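Local coordinates for protein Non-sulfated chondroitin lyase E66 (Autographa californica nucleopolyhedrovirus, PDB 3VSN) that cleaves non-sulfated chondroitin as a polysaccharide lyase of the baculovirus occlusion-derived virus envelope and is essential for oral infectivity, at residues F228-Q233 and V239-I244; D248-G253 and S338-T343. All coordinates share one frame; numbering follows the deposited sequence.

Overall arrangement
Contact 1 (F228-Q233 with V239-I244) closes before contact 2 (D248-G253 with S338-T343) opens, and their centres lie about 12 Å apart. Both reach one small mixed sheet, whose strands run in the order 230-231, 236-238, 243-245, 249-250; contact 1 involves its first and third strands and contact 2 its fourth. The adjacent strands 243-245 and 249-250 join the two contacts, with a probable hydrogen bond from A251 N to Y243 O at 3.1 Å. Contact 2 then leaves this sheet for strand 335-340 of a separate antiparallel sheet, 85 residues on. Contact 2 thereby joins the small sheet to the later beta-rich part, and contact 1 lies beside the catalytic Y254.

Contact 1 (F228-Q233 and V239-I244); sequences FPYVTQ and VDSIYI
Y230 extends along the loop V239-S241, and its side chain can be followed outward. CB lies 4.2 Å from V239 CG1, an apolar contact, and CD1 passes 3.8 Å from V239 O. One atom further, CE1 is 3.6 Å from S241 OG, which sits at the ring edge in the ring plane. At the tip, Y230 OH and S241 OG share a water, 3.0 Å from the former; S241 OG also bonds to the backbone O of G278. With CG beside its own backbone N (chi1 -62°), the ring lays its CD1-CE1 side against V239 O and S241 OG.

The segments flank strand 236-238 of a four-stranded mixed sheet: V231, on the short, weakly bonded edge strand 230-231, pairs with L237, and I244 pairs with G236. V239 comes directly after strand 236-238. A second water donates to V231 O and accepts from V239 N, at 3.1 Å from that nitrogen, while V239 CG1 meets T232 CG2.

At the other end of the contact, the side chains of F228 and Y243 cross at about a right angle, F228 CE1 3.7 Å from Y243 CE2. Y243 CB is not aimed at F228; CG anti to the backbone N (chi1 -163°) brings the ring there. The side chains of Y243 and Y254, the catalytic proton donor, are about 3 Å apart; F228 touches Y254 too.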
# COMPACT_ATOMS: atom_id res chain seq x y z
N PHE A 228 6.28 -16.59 -5.53
CA PHE A 228 6.34 -15.17 -5.93
C PHE A 228 7.57 -14.83 -6.77
O PHE A 228 8.35 -13.95 -6.40
CB PHE A 228 6.19 -14.25 -4.70
CG PHE A 228 4.82 -14.27 -4.10
CD1 PHE A 228 3.75 -13.66 -4.75
CD2 PHE A 228 4.58 -14.92 -2.89
CE1 PHE A 228 2.48 -13.69 -4.20
CE2 PHE A 228 3.31 -14.96 -2.34
CZ PHE A 228 2.26 -14.34 -2.99
N PRO A 229 7.73 -15.52 -7.92
CA PRO A 229 8.83 -15.14 -8.81
C PRO A 229 8.52 -13.77 -9.41
O PRO A 229 7.35 -13.38 -9.47
CB PRO A 229 8.77 -16.21 -9.91
CG PRO A 229 7.33 -16.62 -9.94
CD PRO A 229 6.87 -16.56 -8.51
N TYR A 230 9.55 -13.04 -9.82
CA TYR A 230 9.32 -11.80 -10.56
C TYR A 230 8.64 -12.12 -11.89
O TYR A 230 9.01 -13.09 -12.56
CB TYR A 230 10.63 -11.05 -10.81
CG TYR A 230 11.36 -10.61 -9.57
CD1 TYR A 230 10.89 -9.56 -8.78
CD2 TYR A 230 12.55 -11.24 -9.19
CE1 TYR A 230 11.57 -9.16 -7.64
CE2 TYR A 230 13.24 -10.84 -8.05
CZ TYR A 230 12.74 -9.80 -7.28
OH TYR A 230 13.42 -9.40 -6.16
N VAL A 231 7.63 -11.34 -12.24
CA VAL A 231 6.96 -11.47 -13.53
C VAL A 231 7.12 -10.16 -14.31
O VAL A 231 7.38 -9.12 -13.71
CB VAL A 231 5.46 -11.86 -13.39
CG1 VAL A 231 5.31 -13.20 -12.68
CG2 VAL A 231 4.65 -10.78 -12.68
N THR A 232 6.99 -10.21 -15.63
CA THR A 232 7.12 -8.98 -16.43
C THR A 232 5.77 -8.35 -16.76
O THR A 232 5.68 -7.14 -17.01
CB THR A 232 7.97 -9.19 -17.71
OG1 THR A 232 7.61 -10.42 -18.33
CG2 THR A 232 9.45 -9.21 -17.35
N GLN A 233 4.71 -9.15 -16.75
CA GLN A 233 3.35 -8.66 -16.96
C GLN A 233 2.34 -9.57 -16.26
O GLN A 233 2.69 -10.68 -15.83
CB GLN A 233 3.04 -8.51 -18.46
CG GLN A 233 2.63 -9.79 -19.18
CD GLN A 233 3.68 -10.89 -19.10
OE1 GLN A 233 4.88 -10.65 -19.25
NE2 GLN A 233 3.22 -12.12 -18.85
N VAL A 239 8.82 -6.97 -11.78
CA VAL A 239 10.28 -6.99 -11.64
C VAL A 239 10.85 -5.95 -10.69
O VAL A 239 11.92 -6.16 -10.11
CB VAL A 239 11.02 -6.90 -13.01
CG1 VAL A 239 10.73 -8.14 -13.86
CG2 VAL A 239 10.66 -5.62 -13.75
N ASP A 240 10.15 -4.82 -10.54
CA ASP A 240 10.59 -3.76 -9.63
C ASP A 240 9.88 -3.80 -8.28
O ASP A 240 9.80 -2.80 -7.57
CB ASP A 240 10.45 -2.38 -10.30
CG ASP A 240 9.02 -2.07 -10.76
OD1 ASP A 240 8.11 -2.91 -10.59
OD2 ASP A 240 8.82 -0.97 -11.31
N SER A 241 9.36 -4.98 -7.93
CA SER A 241 8.72 -5.22 -6.63
C SER A 241 7.54 -4.29 -6.32
O SER A 241 7.52 -3.60 -5.30
CB SER A 241 9.75 -5.20 -5.50
OG SER A 241 10.52 -6.39 -5.52
N ILE A 242 6.57 -4.29 -7.22
CA ILE A 242 5.23 -3.78 -6.94
C ILE A 242 4.28 -4.92 -7.26
O ILE A 242 4.43 -5.58 -8.30
CB ILE A 242 4.90 -2.52 -7.77
CG1 ILE A 242 5.78 -1.33 -7.34
CG2 ILE A 242 3.42 -2.16 -7.69
CD1 ILE A 242 5.61 -0.87 -5.91
N TYR A 243 3.31 -5.17 -6.38
CA TYR A 243 2.37 -6.26 -6.62
C TYR A 243 1.21 -5.87 -7.53
O TYR A 243 0.49 -4.91 -7.25
CB TYR A 243 1.85 -6.92 -5.33
CG TYR A 243 1.26 -8.26 -5.66
CD1 TYR A 243 -0.10 -8.40 -5.93
CD2 TYR A 243 2.08 -9.38 -5.79
CE1 TYR A 243 -0.64 -9.63 -6.29
CE2 TYR A 243 1.55 -10.62 -6.14
CZ TYR A 243 0.20 -10.74 -6.39
OH TYR A 243 -0.31 -11.96 -6.74
N ILE A 244 1.04 -6.63 -8.60
CA ILE A 244 -0.01 -6.39 -9.58
C ILE A 244 -1.06 -7.50 -9.50
O ILE A 244 -0.72 -8.68 -9.52
CB ILE A 244 0.58 -6.27 -11.01
CG1 ILE A 244 1.62 -5.13 -11.09
CG2 ILE A 244 -0.52 -6.10 -12.06
CD1 ILE A 244 1.11 -3.75 -10.72
O HOH W 1 13.18 -6.43 -5.69
O HOH W 2 7.45 -6.33 -14.48

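Contact 2 (D248-G253 and S338-T343); sequences DVRAYG and SVVGVT
The guanidinium of R250 is the flat group here. V340 CG1 covers one face, 3.4 Å above the plane and displaced toward the rim, and G341 O lies over the same face, 3.6 Å from R250 NH2. At the edge and in plane sits a water that accepts from R250 NH2 and, at 2.9 Å, from T343 N. T343 CG2 approaches NH2 obliquely.

The reach is explained by the torsions: R250 is extended from CG to NE (chi2 175°, chi3 -165°), so it spans a gap of 9.2 Å between R250 CA and V340 CA. The two side chains lie antiparallel, each running past the other, which brings CD, NE and NH1 alongside V340 CG1, while NH2 runs on to G341 and T343. A further water accepts weakly from R250 NH1 and donates to G341 O at 2.8 Å.

Strand 249-250 is an edge strand of the small mixed sheet, whereas V340 ends strand 335-340 of an antiparallel sheet; within these two segments, R250 is the side chain that crosses between them. It lies about 9 Å, side chain to side chain, from E350, which is important for activity.

No direct hydrogen bond crosses between the segments, and all five touching residues are buried. S325 O takes NE, A347 O weakly takes NH1, and the two waters accept from NH1 and NH2, a neutral oxygen shell that would probably offset the buried positive charge.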
# COMPACT_ATOMS: atom_id res chain seq x y z
N ASP A 248 -3.75 -5.90 -14.34
CA ASP A 248 -3.00 -4.65 -14.52
C ASP A 248 -3.21 -3.59 -13.43
O ASP A 248 -2.95 -2.41 -13.66
CB ASP A 248 -3.29 -4.06 -15.91
CG ASP A 248 -4.76 -3.68 -16.09
OD1 ASP A 248 -5.57 -3.87 -15.16
OD2 ASP A 248 -5.10 -3.18 -17.18
N VAL A 249 -3.67 -4.00 -12.25
CA VAL A 249 -3.93 -3.06 -11.15
C VAL A 249 -2.86 -3.18 -10.07
O VAL A 249 -2.54 -4.28 -9.62
CB VAL A 249 -5.35 -3.28 -10.54
CG1 VAL A 249 -5.68 -2.19 -9.52
CG2 VAL A 249 -6.41 -3.30 -11.62
N ARG A 250 -2.29 -2.04 -9.66
CA ARG A 250 -1.45 -2.00 -8.45
C ARG A 250 -2.35 -2.27 -7.25
O ARG A 250 -3.22 -1.46 -6.94
CB ARG A 250 -0.75 -0.64 -8.30
CG ARG A 250 0.18 -0.25 -9.44
CD ARG A 250 0.73 1.16 -9.26
NE ARG A 250 1.33 1.67 -10.50
CZ ARG A 250 0.65 2.24 -11.49
NH1 ARG A 250 -0.67 2.40 -11.41
NH2 ARG A 250 1.29 2.65 -12.58
N ALA A 251 -2.16 -3.41 -6.59
CA ALA A 251 -3.10 -3.88 -5.56
C ALA A 251 -2.44 -4.82 -4.55
O ALA A 251 -2.13 -5.97 -4.87
CB ALA A 251 -4.29 -4.56 -6.21
N TYR A 252 -2.26 -4.33 -3.32
CA TYR A 252 -1.54 -5.08 -2.30
C TYR A 252 -2.42 -6.01 -1.45
O TYR A 252 -1.90 -6.75 -0.62
CB TYR A 252 -0.73 -4.13 -1.43
CG TYR A 252 0.64 -3.85 -2.00
CD1 TYR A 252 0.80 -3.09 -3.16
CD2 TYR A 252 1.78 -4.37 -1.39
CE1 TYR A 252 2.06 -2.84 -3.69
CE2 TYR A 252 3.04 -4.14 -1.92
CZ TYR A 252 3.18 -3.37 -3.06
OH TYR A 252 4.43 -3.13 -3.57
N GLY A 253 -3.73 -5.97 -1.69
CA GLY A 253 -4.69 -6.78 -0.93
C GLY A 253 -4.35 -8.26 -0.85
O GLY A 253 -4.46 -8.86 0.22
N SER A 338 4.60 9.45 -0.80
CA SER A 338 4.61 8.56 -1.95
C SER A 338 3.82 9.12 -3.13
O SER A 338 2.82 9.81 -2.93
CB SER A 338 4.05 7.18 -1.56
OG SER A 338 4.24 6.23 -2.61
N VAL A 339 4.28 8.83 -4.34
CA VAL A 339 3.53 9.14 -5.55
C VAL A 339 3.40 7.88 -6.40
O VAL A 339 4.40 7.21 -6.69
CB VAL A 339 4.20 10.25 -6.40
CG1 VAL A 339 3.42 10.47 -7.70
CG2 VAL A 339 4.30 11.56 -5.63
N VAL A 340 2.17 7.57 -6.78
CA VAL A 340 1.93 6.56 -7.82
C VAL A 340 1.92 7.28 -9.17
O VAL A 340 1.11 8.19 -9.39
CB VAL A 340 0.61 5.80 -7.60
CG1 VAL A 340 0.31 4.86 -8.77
CG2 VAL A 340 0.66 5.01 -6.29
N GLY A 341 2.85 6.89 -10.04
CA GLY A 341 2.96 7.47 -11.37
C GLY A 341 1.97 6.83 -12.33
O GLY A 341 1.02 6.16 -11.91
N VAL A 342 2.18 7.05 -13.62
CA VAL A 342 1.26 6.58 -14.65
C VAL A 342 2.07 5.95 -15.78
O VAL A 342 3.03 6.54 -16.28
CB VAL A 342 0.37 7.73 -15.18
CG1 VAL A 342 -0.71 7.21 -16.12
CG2 VAL A 342 -0.28 8.50 -14.04
N THR A 343 1.69 4.73 -16.17
CA THR A 343 2.23 4.10 -17.37
C THR A 343 1.08 3.51 -18.18
O THR A 343 0.11 3.00 -17.60
CB THR A 343 3.29 3.00 -17.06
OG1 THR A 343 3.64 2.30 -18.27
CG2 THR A 343 2.77 1.99 -16.02
O HOH W 3 -1.54 5.16 -12.57
O HOH W 4 -0.56 3.56 -14.72